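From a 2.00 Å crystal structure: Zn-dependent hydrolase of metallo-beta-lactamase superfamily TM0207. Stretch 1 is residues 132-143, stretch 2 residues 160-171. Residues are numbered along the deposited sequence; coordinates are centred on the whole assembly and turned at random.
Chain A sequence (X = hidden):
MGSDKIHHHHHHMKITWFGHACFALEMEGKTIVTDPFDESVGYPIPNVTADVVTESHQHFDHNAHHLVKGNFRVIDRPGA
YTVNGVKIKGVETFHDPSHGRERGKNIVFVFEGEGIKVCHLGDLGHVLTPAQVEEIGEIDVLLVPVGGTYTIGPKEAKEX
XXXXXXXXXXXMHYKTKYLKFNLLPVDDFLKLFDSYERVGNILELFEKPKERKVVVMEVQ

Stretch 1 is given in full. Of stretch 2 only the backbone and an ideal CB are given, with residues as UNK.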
# COMPACT_ATOMS: atom_id res chain seq x y z
N GLN A 132 2.19 16.89 -2.90
CA GLN A 132 2.17 15.54 -2.39
C GLN A 132 3.15 14.60 -3.13
O GLN A 132 3.81 13.76 -2.52
CB GLN A 132 0.76 14.98 -2.41
CG GLN A 132 -0.15 15.58 -1.34
CD GLN A 132 -1.63 15.51 -1.72
OE1 GLN A 132 -1.98 14.92 -2.73
NE2 GLN A 132 -2.49 16.13 -0.90
N VAL A 133 3.23 14.72 -4.46
CA VAL A 133 4.23 13.99 -5.23
C VAL A 133 5.65 14.36 -4.72
O VAL A 133 6.49 13.48 -4.50
CB VAL A 133 4.14 14.32 -6.72
CG1 VAL A 133 5.32 13.75 -7.46
CG2 VAL A 133 2.81 13.85 -7.32
N GLU A 134 5.88 15.64 -4.51
CA GLU A 134 7.20 16.15 -4.10
C GLU A 134 7.62 15.57 -2.74
O GLU A 134 8.76 15.14 -2.57
CB GLU A 134 7.15 17.67 -4.04
CG GLU A 134 8.45 18.36 -3.69
CD GLU A 134 8.34 19.89 -3.80
OE1 GLU A 134 7.23 20.46 -3.68
OE2 GLU A 134 9.39 20.54 -4.01
N GLU A 135 6.68 15.53 -1.82
CA GLU A 135 6.86 14.93 -0.50
C GLU A 135 6.96 13.40 -0.57
O GLU A 135 7.71 12.82 0.18
CB GLU A 135 5.66 15.30 0.39
CG GLU A 135 5.88 15.18 1.88
CD GLU A 135 4.87 15.98 2.75
OE1 GLU A 135 3.95 16.66 2.18
OE2 GLU A 135 4.98 15.91 4.02
N ILE A 136 6.22 12.73 -1.44
CA ILE A 136 6.33 11.26 -1.47
C ILE A 136 7.65 10.82 -2.14
O ILE A 136 8.34 9.92 -1.64
CB ILE A 136 5.07 10.60 -2.09
CG1 ILE A 136 3.88 10.84 -1.16
CG2 ILE A 136 5.28 9.06 -2.30
CD1 ILE A 136 2.61 10.65 -1.84
N GLY A 137 8.01 11.46 -3.24
CA GLY A 137 9.23 11.12 -4.00
C GLY A 137 9.08 9.89 -4.88
O GLY A 137 8.00 9.31 -4.95
N GLU A 138 10.16 9.47 -5.55
CA GLU A 138 10.13 8.25 -6.36
C GLU A 138 9.88 7.01 -5.51
O GLU A 138 10.43 6.90 -4.44
CB GLU A 138 11.38 8.12 -7.22
CG GLU A 138 11.50 9.31 -8.16
CD GLU A 138 12.10 8.96 -9.50
OE1 GLU A 138 13.01 8.09 -9.55
OE2 GLU A 138 11.64 9.55 -10.51
N ILE A 139 8.99 6.14 -5.97
CA ILE A 139 8.60 4.93 -5.26
C ILE A 139 9.08 3.69 -6.03
O ILE A 139 9.00 3.64 -7.26
CB ILE A 139 7.07 4.93 -5.08
CG1 ILE A 139 6.66 6.04 -4.10
CG2 ILE A 139 6.57 3.61 -4.59
CD1 ILE A 139 7.56 6.16 -2.85
N ASP A 140 9.56 2.68 -5.31
CA ASP A 140 9.89 1.38 -5.90
C ASP A 140 8.72 0.40 -5.95
O ASP A 140 8.50 -0.27 -6.96
CB ASP A 140 11.04 0.77 -5.10
CG ASP A 140 12.27 1.65 -5.13
OD1 ASP A 140 12.64 2.08 -6.24
OD2 ASP A 140 12.89 2.00 -4.10
N VAL A 141 8.00 0.30 -4.86
CA VAL A 141 6.83 -0.56 -4.77
C VAL A 141 5.64 0.28 -4.35
O VAL A 141 5.63 0.86 -3.25
CB VAL A 141 7.01 -1.72 -3.73
CG1 VAL A 141 5.81 -2.66 -3.77
CG2 VAL A 141 8.24 -2.49 -3.99
N LEU A 142 4.64 0.37 -5.23
CA LEU A 142 3.44 1.13 -4.99
C LEU A 142 2.19 0.24 -4.75
O LEU A 142 1.86 -0.60 -5.57
CB LEU A 142 3.19 2.08 -6.18
CG LEU A 142 2.03 3.05 -6.02
CD1 LEU A 142 2.22 3.97 -4.81
CD2 LEU A 142 1.95 3.83 -7.31
N LEU A 143 1.51 0.48 -3.64
CA LEU A 143 0.24 -0.17 -3.32
C LEU A 143 -0.84 0.86 -3.60
O LEU A 143 -0.90 1.91 -2.92
CB LEU A 143 0.23 -0.60 -1.87
CG LEU A 143 1.49 -1.38 -1.42
CD1 LEU A 143 1.40 -1.70 0.08
CD2 LEU A 143 1.69 -2.61 -2.18
N UNK A 160 -0.98 8.44 -11.18
CA UNK A 160 -0.27 8.48 -9.91
C UNK A 160 0.96 7.58 -9.94
O UNK A 160 2.05 7.97 -9.52
CB UNK A 160 -1.20 8.07 -8.77
N UNK A 161 0.81 6.35 -10.43
CA UNK A 161 1.99 5.48 -10.57
C UNK A 161 3.06 6.15 -11.40
O UNK A 161 4.23 6.08 -11.04
CB UNK A 161 1.61 4.14 -11.20
N UNK A 162 2.68 6.78 -12.51
CA UNK A 162 3.63 7.53 -13.32
C UNK A 162 4.23 8.73 -12.60
O UNK A 162 5.42 9.01 -12.76
CB UNK A 162 2.95 8.00 -14.61
N UNK A 163 3.43 9.47 -11.83
CA UNK A 163 3.96 10.60 -11.10
C UNK A 163 5.05 10.19 -10.12
O UNK A 163 5.90 10.98 -9.79
CB UNK A 163 2.83 11.32 -10.36
N UNK A 164 4.95 8.98 -9.59
CA UNK A 164 5.83 8.51 -8.52
C UNK A 164 6.92 7.59 -9.10
O UNK A 164 7.71 7.04 -8.35
CB UNK A 164 5.02 7.78 -7.45
N UNK A 165 6.96 7.48 -10.44
CA UNK A 165 7.89 6.59 -11.17
C UNK A 165 7.92 5.18 -10.59
O UNK A 165 8.97 4.55 -10.50
CB UNK A 165 9.30 7.17 -11.15
N UNK A 166 6.74 4.68 -10.22
CA UNK A 166 6.62 3.37 -9.53
C UNK A 166 7.06 2.23 -10.44
O UNK A 166 6.73 2.22 -11.63
CB UNK A 166 5.18 3.13 -9.07
N UNK A 167 7.77 1.26 -9.87
CA UNK A 167 8.24 0.10 -10.62
C UNK A 167 7.29 -1.08 -10.40
O UNK A 167 6.54 -1.43 -11.30
CB UNK A 167 9.67 -0.27 -10.21
N UNK A 168 7.33 -1.69 -9.21
CA UNK A 168 6.36 -2.70 -8.86
C UNK A 168 5.12 -1.98 -8.45
O UNK A 168 5.17 -1.12 -7.56
CB UNK A 168 6.86 -3.63 -7.76
N UNK A 169 4.01 -2.29 -9.11
CA UNK A 169 2.72 -1.72 -8.80
C UNK A 169 1.72 -2.80 -8.35
O UNK A 169 1.44 -3.74 -9.11
CB UNK A 169 2.18 -0.97 -10.02
N UNK A 170 1.16 -2.67 -7.14
CA UNK A 170 0.22 -3.65 -6.67
C UNK A 170 -1.12 -2.95 -6.48
O UNK A 170 -1.24 -2.08 -5.60
CB UNK A 170 0.70 -4.31 -5.38
N UNK A 171 -2.12 -3.29 -7.31
CA UNK A 171 -3.47 -2.69 -7.14
C UNK A 171 -4.21 -3.24 -5.90
O UNK A 171 -3.97 -4.40 -5.46
CB UNK A 171 -4.31 -2.95 -8.39

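Both stretches run helix, turn, strand, and their strands pair in parallel, so each position of the second stretch can be judged against the first.

Position 160 is helical, and its CB points sideways, 5.5 Å from Leu142 CD2. Many residues would fit; it is Val160, which makes no close contact with stretch 1.

At position 161, also helical, the CB lies only 3.9 Å from Leu142 CD2. A small apolar residue lets the leucine methyl approach the helix backbone. Ala161 does this, with its CA 3.7 Å from Leu142 CD2.

Position 162 points away, with nothing of stretch 1 nearby, and a polar residue is reasonable. It is Asp162, whose carboxylate finds its partners outside the two stretches.

Position 163 points sideways, its CB 4.0 Å from Val133 CG2, so an apolar or long side chain could lie against the valine. Leu163 packs its CB 3.9 Å from Val133 CG2.

Position 164 leaves helical geometry. Its CB is 4.1 Å from Ile139 CG1 and 5.0 Å from Leu142 CD2, and Ile136 lies farther along: an apolar pocket that suits leucine, isoleucine or methionine. Leu164 fills it, with chi1 m and chi2 t, bringing CD2 to 3.8 Å from Ile136 CG2 and CD1 to 4.0 Å from Leu142 CD1. Its backbone also links the stretches: Ile139 N donates to Leu164 O at 2.8 Å.

Position 165 has positive phi (48/40), which favours glycine, asparagine or aspartate. Its CB points toward stretch 1, 3.4 Å from Glu138 OE2, so a donor is preferable to another acid. Asn165 combines both demands: its ND2 gives a weak hydrogen bond to Glu138 OE1 at 3.3 Å.

At position 166 the CB is 3.7 Å from Leu142 CB and 4.3 Å from Ile139 O. This close approach favours a small apolar side chain, and Ala166 rests its methyl on the leucine.

Position 167 has its CB 3.4 Å from Asp140 O, but no apolar surface at hand, so a long polar chain that can lead away is plausible. Lys167 does so, its NZ making a weak hydrogen bond with Asn165 OD1 at 3.4 Å.

Position 168 opens the strand, bridged to Val141 on the same face, its CB 4.2 Å from Val141 CG2. A beta-branched apolar residue suits the extended backbone; Val168 sets CG1 3.9 Å from Val141 CG1. Its backbone N donates to Asp140 O at 2.9 Å.

Position 169 faces the Leu142 side, its CB 4.5 Å from Leu142 O. An apolar, beta-branched residue is again apt, and little of Ile169 is covered by stretch 1.

Position 170 returns to the Val141 face, its CB 3.8 Å from Leu143 CD2. A long apolar side chain could span both neighbours: Ile170 CD1 lies 3.6 Å from Leu143 CD2 and 3.9 Å from Val141 CG1.

Position 171 points away, with phi -73°, compatible with proline. It is Pro171, which makes no contact.

Stretch 2 160-171: VADLLNAKVIIP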
# COMPACT_ATOMS: atom_id res chain seq x y z
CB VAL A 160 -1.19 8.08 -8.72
CG1 VAL A 160 -0.42 7.86 -7.45
CG2 VAL A 160 -2.24 9.14 -8.47
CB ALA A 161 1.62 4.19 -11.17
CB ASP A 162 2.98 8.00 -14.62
CG ASP A 162 2.58 6.83 -15.55
OD1 ASP A 162 2.94 5.66 -15.28
OD2 ASP A 162 1.88 7.02 -16.58
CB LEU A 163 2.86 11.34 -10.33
CG LEU A 163 1.95 12.22 -11.21
CD1 LEU A 163 0.71 12.66 -10.49
CD2 LEU A 163 2.72 13.43 -11.78
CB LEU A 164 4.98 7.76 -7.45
CG LEU A 164 3.94 8.58 -6.65
CD1 LEU A 164 3.18 7.73 -5.62
CD2 LEU A 164 4.60 9.76 -5.99
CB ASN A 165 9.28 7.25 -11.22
CG ASN A 165 10.16 6.71 -12.35
OD1 ASN A 165 9.69 6.43 -13.46
ND2 ASN A 165 11.45 6.55 -12.06
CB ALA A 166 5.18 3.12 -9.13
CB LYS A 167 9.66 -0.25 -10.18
CG LYS A 167 10.65 0.86 -10.38
CD LYS A 167 10.81 1.16 -11.86
CE LYS A 167 11.61 2.45 -12.09
NZ LYS A 167 10.98 3.31 -13.14
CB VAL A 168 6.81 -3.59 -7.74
CG1 VAL A 168 5.65 -4.50 -7.26
CG2 VAL A 168 8.00 -4.43 -8.19
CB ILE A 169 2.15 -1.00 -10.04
CG1 ILE A 169 2.99 0.22 -10.43
CG2 ILE A 169 0.74 -0.58 -9.74
CD1 ILE A 169 2.74 0.73 -11.86
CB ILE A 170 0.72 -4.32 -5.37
CG1 ILE A 170 2.06 -5.04 -5.58
CG2 ILE A 170 -0.33 -5.26 -4.80
CD1 ILE A 170 2.90 -5.26 -4.33
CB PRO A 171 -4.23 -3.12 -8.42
CG PRO A 171 -3.53 -4.43 -8.86
CD PRO A 171 -2.07 -4.27 -8.44
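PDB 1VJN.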